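Local coordinates for protein AvrRxo1-ORF2 (PDB 4Z8T) that binds the type III effector AvrRxo1-ORF1, which carries a polynucleotide kinase domain, and probably serves as its molecular chaperone, at the interface of chains A and B and the interface of chains C and A. Coordinates in Å, arbitrary orientation; residue numbers count along the deposited sequence, not the author numbering. Chains: chain A/B, AvrRxo1-ORF2; chain C, AvrRxo1-ORF1.

Contact 1: the interface of chains A and B. Residues chain A 19, 23, 26-27, 30; chain B 19, 23.
Two copies of helix 6-38 pack antiparallel about a two-fold axis, with the alpha carbons of A:Leu23 and B:Leu23 8.1 Å apart where the long helices of this Arc1-family protein meet. The CD2 methyls of the two leucines touch at 3.7 Å, the side chains crossing at about a right angle. Leucine suits the spot because a branched, apolar end can pack against its own copy across the axis. Each leucine also lends CD2 to the guanidinium of the opposite arginine: A:Leu23 CD2 sits over one face of B:Arg19, offset toward the rim, 3.7 Å from CZ. With CG anti to the backbone N (chi1 178°) and the chain extended to NE, B:Arg19 lies across chain A, its aliphatic stem against A:Ser26; a residue with a long apolar stem and a charged planar tip suits this crossing. Its NH1 grips two oxygens. The hydroxyl A:Ser26 OG accepts a bond from B:Arg19 NH1 in the guanidinium plane, 3.0 Å long; the carboxylate A:Asp27 OD1 forms a salt bridge to B:Arg19 NH1 at 2.9 Å, approached from 40° above the carboxylate plane. A water at the guanidinium edge links B:Arg19 NH2 to the same A:Asp27 OD1.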
loop_
_atom_site.group_PDB
_atom_site.type_symbol
_atom_site.label_atom_id
_atom_site.label_comp_id
_atom_site.label_asym_id
_atom_site.label_seq_id
_atom_site.Cartn_x
_atom_site.Cartn_y
_atom_site.Cartn_z
ATOM N N ARG A 19 2.983 11.997 8.748
ATOM C CA ARG A 19 2.252 11.130 7.837
ATOM C C ARG A 19 1.666 9.946 8.584
ATOM O O ARG A 19 0.483 9.640 8.450
ATOM C CB ARG A 19 3.187 10.622 6.736
ATOM C CG ARG A 19 2.543 9.656 5.735
ATOM C CD ARG A 19 3.621 8.967 4.907
ATOM N NE ARG A 19 3.080 8.131 3.838
ATOM C CZ ARG A 19 2.759 8.578 2.625
ATOM N NH1 ARG A 19 2.924 9.854 2.313
ATOM N NH2 ARG A 19 2.276 7.748 1.717
ATOM N N LEU A 23 -2.216 8.746 9.334
ATOM C CA LEU A 23 -2.693 7.432 8.918
ATOM C C LEU A 23 -3.243 6.660 10.114
ATOM O O LEU A 23 -4.255 5.969 10.013
ATOM C CB LEU A 23 -1.572 6.630 8.251
ATOM C CG LEU A 23 -1.126 7.049 6.850
ATOM C CD1 LEU A 23 0.142 6.305 6.444
ATOM C CD2 LEU A 23 -2.243 6.726 5.873
ATOM N N SER A 26 -6.563 8.176 11.027
ATOM C CA SER A 26 -7.509 7.863 9.964
ATOM C C SER A 26 -8.000 6.414 9.976
ATOM O O SER A 26 -9.204 6.160 9.804
ATOM C CB SER A 26 -6.906 8.194 8.601
ATOM O OG SER A 26 -7.805 7.797 7.592
ATOM N N ASP A 27 -7.081 5.467 10.167
ATOM C CA ASP A 27 -7.459 4.063 10.251
ATOM C C ASP A 27 -8.560 3.857 11.287
ATOM O O ASP A 27 -9.502 3.094 11.051
ATOM C CB ASP A 27 -6.261 3.179 10.630
ATOM C CG ASP A 27 -5.262 2.996 9.495
ATOM O OD1 ASP A 27 -5.612 3.234 8.318
ATOM O OD2 ASP A 27 -4.112 2.592 9.792
ATOM N N LEU A 30 -11.994 5.788 10.194
ATOM C CA LEU A 30 -12.726 5.031 9.178
ATOM C C LEU A 30 -13.311 3.737 9.723
ATOM O O LEU A 30 -14.423 3.355 9.372
ATOM C CB LEU A 30 -11.828 4.740 7.970
ATOM C CG LEU A 30 -11.385 5.979 7.203
ATOM C CD1 LEU A 30 -10.347 5.566 6.174
ATOM C CD2 LEU A 30 -12.590 6.616 6.533
ATOM N N ARG B 19 -7.873 11.892 5.093
ATOM C CA ARG B 19 -6.772 10.951 4.957
ATOM C C ARG B 19 -5.999 11.218 3.679
ATOM O O ARG B 19 -4.774 11.320 3.694
ATOM C CB ARG B 19 -7.310 9.518 4.933
ATOM C CG ARG B 19 -6.246 8.431 4.745
ATOM C CD ARG B 19 -6.910 7.103 4.404
ATOM N NE ARG B 19 -5.970 5.986 4.341
ATOM C CZ ARG B 19 -5.592 5.263 5.394
ATOM N NH1 ARG B 19 -6.074 5.529 6.599
ATOM N NH2 ARG B 19 -4.736 4.268 5.245
ATOM N N LEU B 23 -2.125 12.461 2.954
ATOM C CA LEU B 23 -1.215 11.659 2.143
ATOM C C LEU B 23 -0.675 12.480 0.976
ATOM O O LEU B 23 0.498 12.384 0.621
ATOM C CB LEU B 23 -1.915 10.403 1.618
ATOM C CG LEU B 23 -2.217 9.282 2.611
ATOM C CD1 LEU B 23 -3.117 8.227 1.976
ATOM C CD2 LEU B 23 -0.904 8.645 3.033
HETATM O O HOH W 1 -3.593 2.399 6.570
#

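Contact 2: the interface of chains C and A. Residues chain C 232, 262-264, 270; chain A 4, 9-10, 12-13.
With CG anti to the backbone N in both C:Tyr270 (chi1 -166°) and A:His13 (chi1 180°), the phenol and the imidazole are carried to one point, where C:Tyr270 OH and A:His13 ND1 share a 2.7 Å hydrogen bond. This is where the start of helix 6-38 of AvrRxo1-ORF2 docks on the effector AvrRxo1-ORF1. ND1 lies at the edge of the phenol ring, in its plane. Either partner can donate, and the structure alone does not show which does. Histidine suits this place because it offers a polar edge and a flat face at once. Over one face of the imidazole stands C:Ile232 CD1, 3.9 Å from the ring centroid, and the same methyl lies over the centre of the C:Phe262 ring, so it wedges between two aromatic groups. C:Phe262 brings its edge to the same face of A:His13, the planes 70° apart, while its CE2 rests 3.6 Å from A:His13 CB. Small A:Ala9 lets the phenylalanine come close to the helix, its CB 3.8 Å from C:Phe262 CD2, and A:Leu10 CD2 packs against the same ring carbon. A:Phe12 slides past C:Tyr270 in the opposite direction. Ahead of the helix, A:Leu4 and C:Val264 form an antiparallel beta bridge that should help to set the register of the two chains. C:Val264 N donates to A:Leu4 O at 2.9 Å, and A:Leu4 N returns a bond of 2.9 Å to C:Val264 O.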
loop_
_atom_site.group_PDB
_atom_site.type_symbol
_atom_site.label_atom_id
_atom_site.label_comp_id
_atom_site.label_asym_id
_atom_site.label_seq_id
_atom_site.Cartn_x
_atom_site.Cartn_y
_atom_site.Cartn_z
ATOM N N ILE C 232 17.202 9.313 19.399
ATOM C CA ILE C 232 17.480 10.642 18.860
ATOM C C ILE C 232 17.550 11.641 20.011
ATOM O O ILE C 232 18.399 12.533 20.014
ATOM C CB ILE C 232 16.402 11.078 17.852
ATOM C CG1 ILE C 232 16.498 10.221 16.585
ATOM C CG2 ILE C 232 16.564 12.555 17.484
ATOM C CD1 ILE C 232 15.433 10.526 15.553
ATOM N N PHE C 262 21.858 10.588 13.835
ATOM C CA PHE C 262 20.725 9.944 13.157
ATOM C C PHE C 262 20.860 10.010 11.639
ATOM O O PHE C 262 21.075 11.081 11.070
ATOM C CB PHE C 262 19.412 10.601 13.592
ATOM C CG PHE C 262 18.208 10.114 12.834
ATOM C CD1 PHE C 262 17.789 8.785 12.930
ATOM C CD2 PHE C 262 17.478 10.979 12.043
ATOM C CE1 PHE C 262 16.671 8.339 12.250
ATOM C CE2 PHE C 262 16.365 10.529 11.343
ATOM C CZ PHE C 262 15.956 9.222 11.450
ATOM N N SER C 263 20.756 8.856 10.983
ATOM C CA SER C 263 20.869 8.769 9.542
ATOM C C SER C 263 19.781 7.864 9.014
ATOM O O SER C 263 19.308 6.981 9.712
ATOM C CB SER C 263 22.214 8.148 9.165
ATOM O OG SER C 263 23.273 8.978 9.591
ATOM N N VAL C 264 19.381 8.080 7.774
ATOM C CA VAL C 264 18.420 7.185 7.143
ATOM C C VAL C 264 19.079 6.581 5.930
ATOM O O VAL C 264 19.146 7.206 4.877
ATOM C CB VAL C 264 17.136 7.925 6.738
ATOM C CG1 VAL C 264 16.142 6.949 6.071
ATOM C CG2 VAL C 264 16.498 8.557 7.958
ATOM N N TYR C 270 12.291 3.013 4.925
ATOM C CA TYR C 270 11.929 3.653 6.193
ATOM C C TYR C 270 10.474 4.095 6.172
ATOM O O TYR C 270 9.740 3.902 7.144
ATOM C CB TYR C 270 12.844 4.850 6.449
ATOM C CG TYR C 270 12.814 5.416 7.854
ATOM C CD1 TYR C 270 12.830 4.594 8.970
ATOM C CD2 TYR C 270 12.815 6.786 8.061
ATOM C CE1 TYR C 270 12.833 5.125 10.269
ATOM C CE2 TYR C 270 12.815 7.325 9.360
ATOM C CZ TYR C 270 12.816 6.498 10.451
ATOM O OH TYR C 270 12.825 7.041 11.717
ATOM N N LEU A 4 20.354 9.652 3.786
ATOM C CA LEU A 4 19.991 10.976 4.307
ATOM C C LEU A 4 20.716 11.193 5.625
ATOM O O LEU A 4 20.709 10.316 6.490
ATOM C CB LEU A 4 18.487 11.083 4.551
ATOM C CG LEU A 4 17.565 10.695 3.408
ATOM C CD1 LEU A 4 16.111 10.899 3.804
ATOM C CD2 LEU A 4 17.895 11.514 2.193
ATOM N N ALA A 9 17.932 14.119 7.232
ATOM C CA ALA A 9 17.428 12.935 7.923
ATOM C C ALA A 9 16.396 13.340 8.967
ATOM O O ALA A 9 15.330 12.737 9.063
ATOM C CB ALA A 9 18.566 12.149 8.571
ATOM N N LEU A 10 16.707 14.379 9.744
ATOM C CA LEU A 10 15.780 14.830 10.772
ATOM C C LEU A 10 14.453 15.307 10.201
ATOM O O LEU A 10 13.403 15.021 10.768
ATOM C CB LEU A 10 16.403 15.924 11.641
ATOM C CG LEU A 10 17.429 15.448 12.668
ATOM C CD1 LEU A 10 18.119 16.648 13.325
ATOM C CD2 LEU A 10 16.770 14.578 13.717
ATOM N N PHE A 12 13.129 14.432 7.249
ATOM C CA PHE A 12 12.414 13.280 6.713
ATOM C C PHE A 12 11.676 12.550 7.836
ATOM O O PHE A 12 10.506 12.204 7.714
ATOM C CB PHE A 12 13.383 12.335 5.995
ATOM C CG PHE A 12 12.706 11.308 5.123
ATOM C CD1 PHE A 12 12.429 11.584 3.791
ATOM C CD2 PHE A 12 12.356 10.065 5.630
ATOM C CE1 PHE A 12 11.824 10.634 2.977
ATOM C CE2 PHE A 12 11.749 9.117 4.816
ATOM C CZ PHE A 12 11.483 9.410 3.489
ATOM N N HIS A 13 12.375 12.327 8.939
ATOM C CA HIS A 13 11.803 11.666 10.108
ATOM C C HIS A 13 10.595 12.458 10.634
ATOM O O HIS A 13 9.543 11.894 10.934
ATOM C CB HIS A 13 12.918 11.539 11.161
ATOM C CG HIS A 13 12.500 10.885 12.440
ATOM N ND1 HIS A 13 12.438 9.519 12.595
ATOM C CD2 HIS A 13 12.189 11.419 13.647
ATOM C CE1 HIS A 13 12.058 9.238 13.834
ATOM N NE2 HIS A 13 11.909 10.369 14.490
#

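Contact 3: the interface of chains C and A. Residues chain C 164-165; chain A 56, 59-60, 69.
The first turn of helix 163-176 in AvrRxo1-ORF1, the effector with a Zeta toxin-like kinase domain, presents C:Tyr164 to the loop that joins helices 45-51 and 63-77 of its Arc1-family partner, where A:Asp56 and A:Leu60 receive it. Here C:Tyr164 CG stands between the backbone N and the carbonyl carbon (chi1 76°), a turn that directs the ring toward chain A. Its phenol OH donates to A:Asp56 OD2, met on the anti side and 30° out of the carboxylate plane; the modelled separation is so short that its exact length is doubtful. Tyrosine suits the site because a polar tip crowns an apolar ring. A:Leu60 CB sits over the centre of one ring face, and its CD1 methyl comes 3.6 Å from C:Tyr164 CD1. The opposite face is backed by C:Glu165 CG of the same helix, 3.5 Å above the plane, and packing on both faces should limit the ring's rotation. At one side, A:Arg59 CB packs 3.8 Å from C:Tyr164 CE2. The rest of A:Arg59 turns back to its own loop: NH1 donates to the backbone A:Asp56 O at 2.6 Å, a bond that should help to shape the turn presenting the aspartate. C:Glu165 OE2 stands 4.1 Å from A:Asp56 OD2; a water bridges the two carboxylates and may ease their repulsion, although its modelled approach to the glutamate is doubtfully short.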
loop_
_atom_site.group_PDB
_atom_site.type_symbol
_atom_site.label_atom_id
_atom_site.label_comp_id
_atom_site.label_asym_id
_atom_site.label_seq_id
_atom_site.Cartn_x
_atom_site.Cartn_y
_atom_site.Cartn_z
ATOM N N TYR C 164 5.158 0.884 26.411
ATOM C CA TYR C 164 5.372 0.554 27.821
ATOM C C TYR C 164 6.523 -0.424 28.013
ATOM O O TYR C 164 7.258 -0.334 28.996
ATOM C CB TYR C 164 4.095 0.056 28.516
ATOM C CG TYR C 164 3.664 -1.358 28.196
ATOM C CD1 TYR C 164 2.805 -1.617 27.141
ATOM C CD2 TYR C 164 4.072 -2.429 28.982
ATOM C CE1 TYR C 164 2.393 -2.899 26.859
ATOM C CE2 TYR C 164 3.662 -3.718 28.699
ATOM C CZ TYR C 164 2.820 -3.941 27.637
ATOM O OH TYR C 164 2.396 -5.217 27.338
ATOM N N GLU C 165 6.700 -1.331 27.060
ATOM C CA GLU C 165 7.765 -2.319 27.167
ATOM C C GLU C 165 9.121 -1.652 26.953
ATOM O O GLU C 165 10.068 -1.874 27.712
ATOM C CB GLU C 165 7.548 -3.439 26.140
ATOM C CG GLU C 165 6.189 -4.114 26.232
ATOM C CD GLU C 165 5.989 -5.205 25.187
ATOM O OE1 GLU C 165 6.077 -4.907 23.978
ATOM O OE2 GLU C 165 5.725 -6.365 25.574
ATOM N N ASP A 56 -1.266 -7.687 30.845
ATOM C CA ASP A 56 0.059 -8.236 30.546
ATOM C C ASP A 56 0.786 -8.469 31.874
ATOM O O ASP A 56 1.965 -8.141 32.030
ATOM C CB ASP A 56 0.850 -7.307 29.610
ATOM C CG ASP A 56 2.124 -7.945 29.078
ATOM O OD1 ASP A 56 2.250 -9.189 29.139
ATOM O OD2 ASP A 56 3.001 -7.197 28.592
ATOM N N ARG A 59 2.126 -5.203 33.939
ATOM C CA ARG A 59 3.139 -4.361 33.308
ATOM C C ARG A 59 2.477 -3.147 32.695
ATOM O O ARG A 59 3.033 -2.046 32.688
ATOM C CB ARG A 59 3.839 -5.122 32.190
ATOM C CG ARG A 59 4.803 -6.177 32.644
ATOM C CD ARG A 59 5.288 -6.969 31.446
ATOM N NE ARG A 59 6.074 -8.122 31.858
ATOM C CZ ARG A 59 5.550 -9.220 32.388
ATOM N NH1 ARG A 59 4.240 -9.308 32.573
ATOM N NH2 ARG A 59 6.332 -10.226 32.737
ATOM N N LEU A 60 1.287 -3.377 32.157
ATOM C CA LEU A 60 0.512 -2.337 31.505
ATOM C C LEU A 60 -0.492 -1.793 32.507
ATOM O O LEU A 60 -1.525 -2.413 32.763
ATOM C CB LEU A 60 -0.200 -2.915 30.282
ATOM C CG LEU A 60 -0.966 -1.964 29.366
ATOM C CD1 LEU A 60 -0.145 -0.720 29.076
ATOM C CD2 LEU A 60 -1.339 -2.687 28.077
ATOM N N ILE A 69 -4.634 0.769 23.248
ATOM C CA ILE A 69 -4.155 -0.458 22.616
ATOM C C ILE A 69 -5.315 -1.349 22.167
ATOM O O ILE A 69 -5.361 -1.797 21.015
ATOM C CB ILE A 69 -3.224 -1.264 23.560
ATOM C CG1 ILE A 69 -1.865 -0.574 23.701
ATOM C CG2 ILE A 69 -3.019 -2.672 23.042
ATOM C CD1 ILE A 69 -1.038 -1.101 24.857
HETATM O O HOH W 2 5.518 -7.389 27.749
#

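Contact 1 and contact 2 lie about 22 Å apart, measured between the centres of their alpha carbons, and share helix 6-38 of chain A: its start meets the effector, while its middle meets the second AvrRxo1-ORF2. Contact 3 is about 25 Å from contact 1 and 28 Å from contact 2, and draws on a loop farther along chain A. Contacts 2 and 3 therefore hold one effector chain at two separated places, which should fix its orientation on the partner. Through contact 1 the deposited assembly joins two such pairs, a dimer that may or may not form in the cell.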